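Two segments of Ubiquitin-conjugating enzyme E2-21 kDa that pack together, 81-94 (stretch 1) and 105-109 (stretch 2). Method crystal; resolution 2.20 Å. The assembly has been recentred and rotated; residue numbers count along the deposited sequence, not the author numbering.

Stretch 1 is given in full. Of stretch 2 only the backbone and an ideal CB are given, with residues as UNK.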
# COMPACT_ATOMS: atom_id res chain seq x y z
N LYS A 81 3.95 -4.03 4.16
CA LYS A 81 2.67 -4.71 4.35
C LYS A 81 1.51 -3.73 4.39
O LYS A 81 1.68 -2.57 4.76
CB LYS A 81 2.69 -5.55 5.64
CG LYS A 81 2.63 -4.72 6.92
CD LYS A 81 2.48 -5.60 8.16
CE LYS A 81 2.30 -4.77 9.42
NZ LYS A 81 2.21 -5.60 10.65
N PHE A 82 0.33 -4.20 3.99
CA PHE A 82 -0.90 -3.43 4.17
C PHE A 82 -1.36 -3.49 5.62
O PHE A 82 -1.21 -4.52 6.29
CB PHE A 82 -2.01 -3.95 3.25
CG PHE A 82 -1.86 -3.53 1.82
CD1 PHE A 82 -1.08 -4.28 0.94
CD2 PHE A 82 -2.48 -2.39 1.35
CE1 PHE A 82 -0.94 -3.89 -0.38
CE2 PHE A 82 -2.33 -1.99 0.03
CZ PHE A 82 -1.56 -2.74 -0.83
N VAL A 83 -1.93 -2.39 6.11
CA VAL A 83 -2.51 -2.36 7.44
C VAL A 83 -3.91 -2.98 7.41
O VAL A 83 -4.84 -2.41 6.85
CB VAL A 83 -2.60 -0.93 7.99
CG1 VAL A 83 -3.32 -0.91 9.34
CG2 VAL A 83 -1.21 -0.31 8.11
N VAL A 84 -4.03 -4.16 8.02
CA VAL A 84 -5.27 -4.92 8.04
C VAL A 84 -5.76 -5.11 9.47
O VAL A 84 -5.02 -5.58 10.33
CB VAL A 84 -5.09 -6.30 7.37
CG1 VAL A 84 -6.35 -7.14 7.51
CG2 VAL A 84 -4.71 -6.13 5.89
N PHE A 85 -7.01 -4.73 9.74
CA PHE A 85 -7.60 -4.89 11.07
C PHE A 85 -8.63 -6.01 11.09
O PHE A 85 -9.13 -6.42 10.05
CB PHE A 85 -8.26 -3.59 11.54
CG PHE A 85 -7.29 -2.46 11.79
CD1 PHE A 85 -5.98 -2.71 12.14
CD2 PHE A 85 -7.71 -1.14 11.68
CE1 PHE A 85 -5.09 -1.67 12.37
CE2 PHE A 85 -6.83 -0.09 11.91
CZ PHE A 85 -5.52 -0.36 12.26
N GLY A 86 -8.94 -6.51 12.29
CA GLY A 86 -10.01 -7.47 12.45
C GLY A 86 -11.36 -6.79 12.32
O GLY A 86 -11.49 -5.60 12.59
N GLU A 87 -12.37 -7.56 11.92
CA GLU A 87 -13.73 -7.07 11.73
C GLU A 87 -14.28 -6.32 12.96
O GLU A 87 -14.93 -5.27 12.84
CB GLU A 87 -14.65 -8.25 11.39
CG GLU A 87 -14.41 -9.46 12.28
CD GLU A 87 -15.38 -10.60 12.03
OE1 GLU A 87 -15.67 -10.88 10.85
OE2 GLU A 87 -15.84 -11.20 13.02
N GLU A 88 -14.01 -6.87 14.14
CA GLU A 88 -14.43 -6.27 15.40
C GLU A 88 -13.86 -4.86 15.58
O GLU A 88 -14.60 -3.89 15.80
CB GLU A 88 -14.02 -7.16 16.57
CG GLU A 88 -14.25 -6.57 17.93
CD GLU A 88 -15.72 -6.45 18.26
OE1 GLU A 88 -16.48 -7.39 17.93
OE2 GLU A 88 -16.12 -5.42 18.84
N LYS A 89 -12.54 -4.76 15.46
CA LYS A 89 -11.86 -3.48 15.55
C LYS A 89 -12.39 -2.47 14.53
O LYS A 89 -12.62 -1.31 14.86
CB LYS A 89 -10.35 -3.66 15.37
CG LYS A 89 -9.57 -2.35 15.31
CD LYS A 89 -8.08 -2.59 15.48
CE LYS A 89 -7.32 -1.27 15.54
NZ LYS A 89 -5.86 -1.49 15.71
N ILE A 90 -12.59 -2.93 13.29
CA ILE A 90 -13.04 -2.03 12.23
C ILE A 90 -14.40 -1.47 12.57
O ILE A 90 -14.65 -0.27 12.44
CB ILE A 90 -13.10 -2.74 10.87
CG1 ILE A 90 -11.70 -3.13 10.40
CG2 ILE A 90 -13.77 -1.85 9.84
CD1 ILE A 90 -11.67 -3.86 9.07
N ARG A 91 -15.28 -2.35 13.04
CA ARG A 91 -16.64 -1.94 13.37
C ARG A 91 -16.63 -0.96 14.54
O ARG A 91 -17.42 -0.03 14.58
CB ARG A 91 -17.50 -3.15 13.67
CG ARG A 91 -18.91 -2.83 14.13
CD ARG A 91 -19.72 -4.09 14.44
NE ARG A 91 -19.60 -4.56 15.82
CZ ARG A 91 -18.56 -5.21 16.34
NH1 ARG A 91 -18.58 -5.58 17.61
NH2 ARG A 91 -17.51 -5.53 15.59
N GLN A 92 -15.72 -1.17 15.49
CA GLN A 92 -15.58 -0.20 16.57
C GLN A 92 -15.08 1.15 16.06
O GLN A 92 -15.52 2.20 16.54
CB GLN A 92 -14.64 -0.73 17.65
CG GLN A 92 -15.16 -1.97 18.34
CD GLN A 92 -14.25 -2.43 19.45
OE1 GLN A 92 -13.91 -3.61 19.53
NE2 GLN A 92 -13.86 -1.51 20.31
N LEU A 93 -14.18 1.12 15.08
CA LEU A 93 -13.67 2.36 14.49
C LEU A 93 -14.76 3.11 13.72
O LEU A 93 -14.76 4.33 13.68
CB LEU A 93 -12.50 2.07 13.54
CG LEU A 93 -11.17 1.63 14.16
CD1 LEU A 93 -10.12 1.38 13.09
CD2 LEU A 93 -10.67 2.68 15.15
N GLN A 94 -15.68 2.36 13.13
CA GLN A 94 -16.72 2.95 12.30
C GLN A 94 -17.76 3.72 13.13
O GLN A 94 -18.46 4.58 12.60
CB GLN A 94 -17.41 1.86 11.46
CG GLN A 94 -16.58 1.38 10.28
CD GLN A 94 -17.19 0.18 9.59
OE1 GLN A 94 -17.97 -0.56 10.18
NE2 GLN A 94 -16.83 -0.03 8.32
N UNK A 105 -9.75 2.08 3.81
CA UNK A 105 -10.21 0.70 3.84
C UNK A 105 -9.19 -0.18 4.56
O UNK A 105 -8.00 -0.12 4.27
CB UNK A 105 -10.46 0.18 2.42
N UNK A 106 -9.66 -1.01 5.49
CA UNK A 106 -8.75 -1.80 6.31
C UNK A 106 -8.80 -3.30 6.03
O UNK A 106 -8.50 -4.11 6.91
CB UNK A 106 -9.06 -1.56 7.79
N UNK A 107 -9.18 -3.66 4.81
CA UNK A 107 -9.04 -5.02 4.31
C UNK A 107 -8.47 -4.94 2.90
O UNK A 107 -8.91 -4.11 2.10
CB UNK A 107 -10.38 -5.77 4.33
N UNK A 108 -7.49 -5.79 2.57
CA UNK A 108 -6.91 -5.78 1.23
C UNK A 108 -6.99 -7.15 0.57
O UNK A 108 -6.14 -8.01 0.79
CB UNK A 108 -5.45 -5.32 1.29
N UNK A 109 -8.03 -7.36 -0.26
CA UNK A 109 -8.17 -8.58 -1.05
C UNK A 109 -7.42 -8.48 -2.37
O UNK A 109 -7.81 -7.73 -3.27
CB UNK A 109 -9.65 -8.88 -1.31

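At position 105 the CA-to-CB bond points away from stretch 1, and no atom of that stretch lies within 5.5 Å of the ideal CB. Stretch 1 therefore leaves the choice almost free. The residue is C105, and its link to stretch 1 runs through the backbone: a water donates to C105 O (2.8 Å) and to V83 O (2.9 Å), bridging two carbonyls that could not bond to each other.

Position 106 points toward stretch 1. Its ideal CB is 3.7 Å from I90 CD1 and 4.1 Å from F85 CD2, at the mouth of a space lined by V83, F85, I90 and L93. The backbone is held here as well, because the carbonyl oxygen of this position accepts a hydrogen bond from F85 and a CA-H...O contact from V84. A large apolar side chain would suit, whether leucine, methionine or an aromatic; a flat ring has the further advantage that it can lie against F85. The residue is Y106. The backbone hydrogen bond from F85 N to Y106 O is 3.3 Å long, and V84 CA lies 3.5 Å from Y106 O. Its ring forms an offset stack with that of F85, centroids 4.6 Å apart and planes at 21°, with F85 CE2 3.4 Å from Y106 CE1. I90 CD1 packs on Y106 CB at 3.7 Å, and L93 CD1 reaches Y106 CE2 at 4.3 Å. The hydroxyl is hydrogen-bonded elsewhere in the structure.

At 107 the CB points away, 5.3 Å from both I90 CD1 and V84 CG1, so a short side chain would gain little. A long one could turn back along these apolar groups toward the carbonyl of F85, an acceptor that favours a donor such as lysine or arginine. The residue is K107. With chi1 and chi2 both m, it folds back so that K107 CD lies 4.0 Å from V84 CG1 and K107 CE 4.0 Å from I90 CD1, while K107 NZ donates to F85 O at 3.0 Å. The chain thus combines apolar packing with a charged donor.

Position 108 again points toward stretch 1, its ideal CB 4.0 Å from F82 CG and 4.7 Å from V84 CG2. Beside an aromatic ring, leucine, isoleucine, methionine or phenylalanine are all reasonable. The residue is M108, whose flexible chain follows the ring: M108 CG sits over one face, 3.8 Å from the F82 ring centroid, and M108 CE touches F82 CE2 at 3.6 Å.

Position 109 is out of reach of stretch 1, which sets no preference. Its phi of -86° is compatible with proline, and the residue is P109.

Stretch 2, residues 105-109: CYKMP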
# COMPACT_ATOMS: atom_id res chain seq x y z
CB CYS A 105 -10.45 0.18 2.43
SG CYS A 105 -11.00 -1.54 2.38
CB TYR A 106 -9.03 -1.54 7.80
CG TYR A 106 -8.62 -0.17 8.25
CD1 TYR A 106 -7.28 0.15 8.41
CD2 TYR A 106 -9.56 0.82 8.50
CE1 TYR A 106 -6.88 1.41 8.81
CE2 TYR A 106 -9.18 2.08 8.91
CZ TYR A 106 -7.84 2.37 9.07
OH TYR A 106 -7.44 3.62 9.47
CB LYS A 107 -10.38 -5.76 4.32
CG LYS A 107 -10.96 -6.03 5.71
CD LYS A 107 -10.25 -7.18 6.42
CE LYS A 107 -11.00 -7.58 7.69
NZ LYS A 107 -10.29 -8.64 8.46
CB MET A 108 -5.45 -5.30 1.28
CG MET A 108 -4.67 -5.48 -0.03
SD MET A 108 -5.52 -4.92 -1.52
CE MET A 108 -5.42 -3.15 -1.30
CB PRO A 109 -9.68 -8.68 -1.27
CG PRO A 109 -10.14 -7.27 -1.27
CD PRO A 109 -9.22 -6.49 -0.37
O HOH W 1 -5.27 -0.26 4.94
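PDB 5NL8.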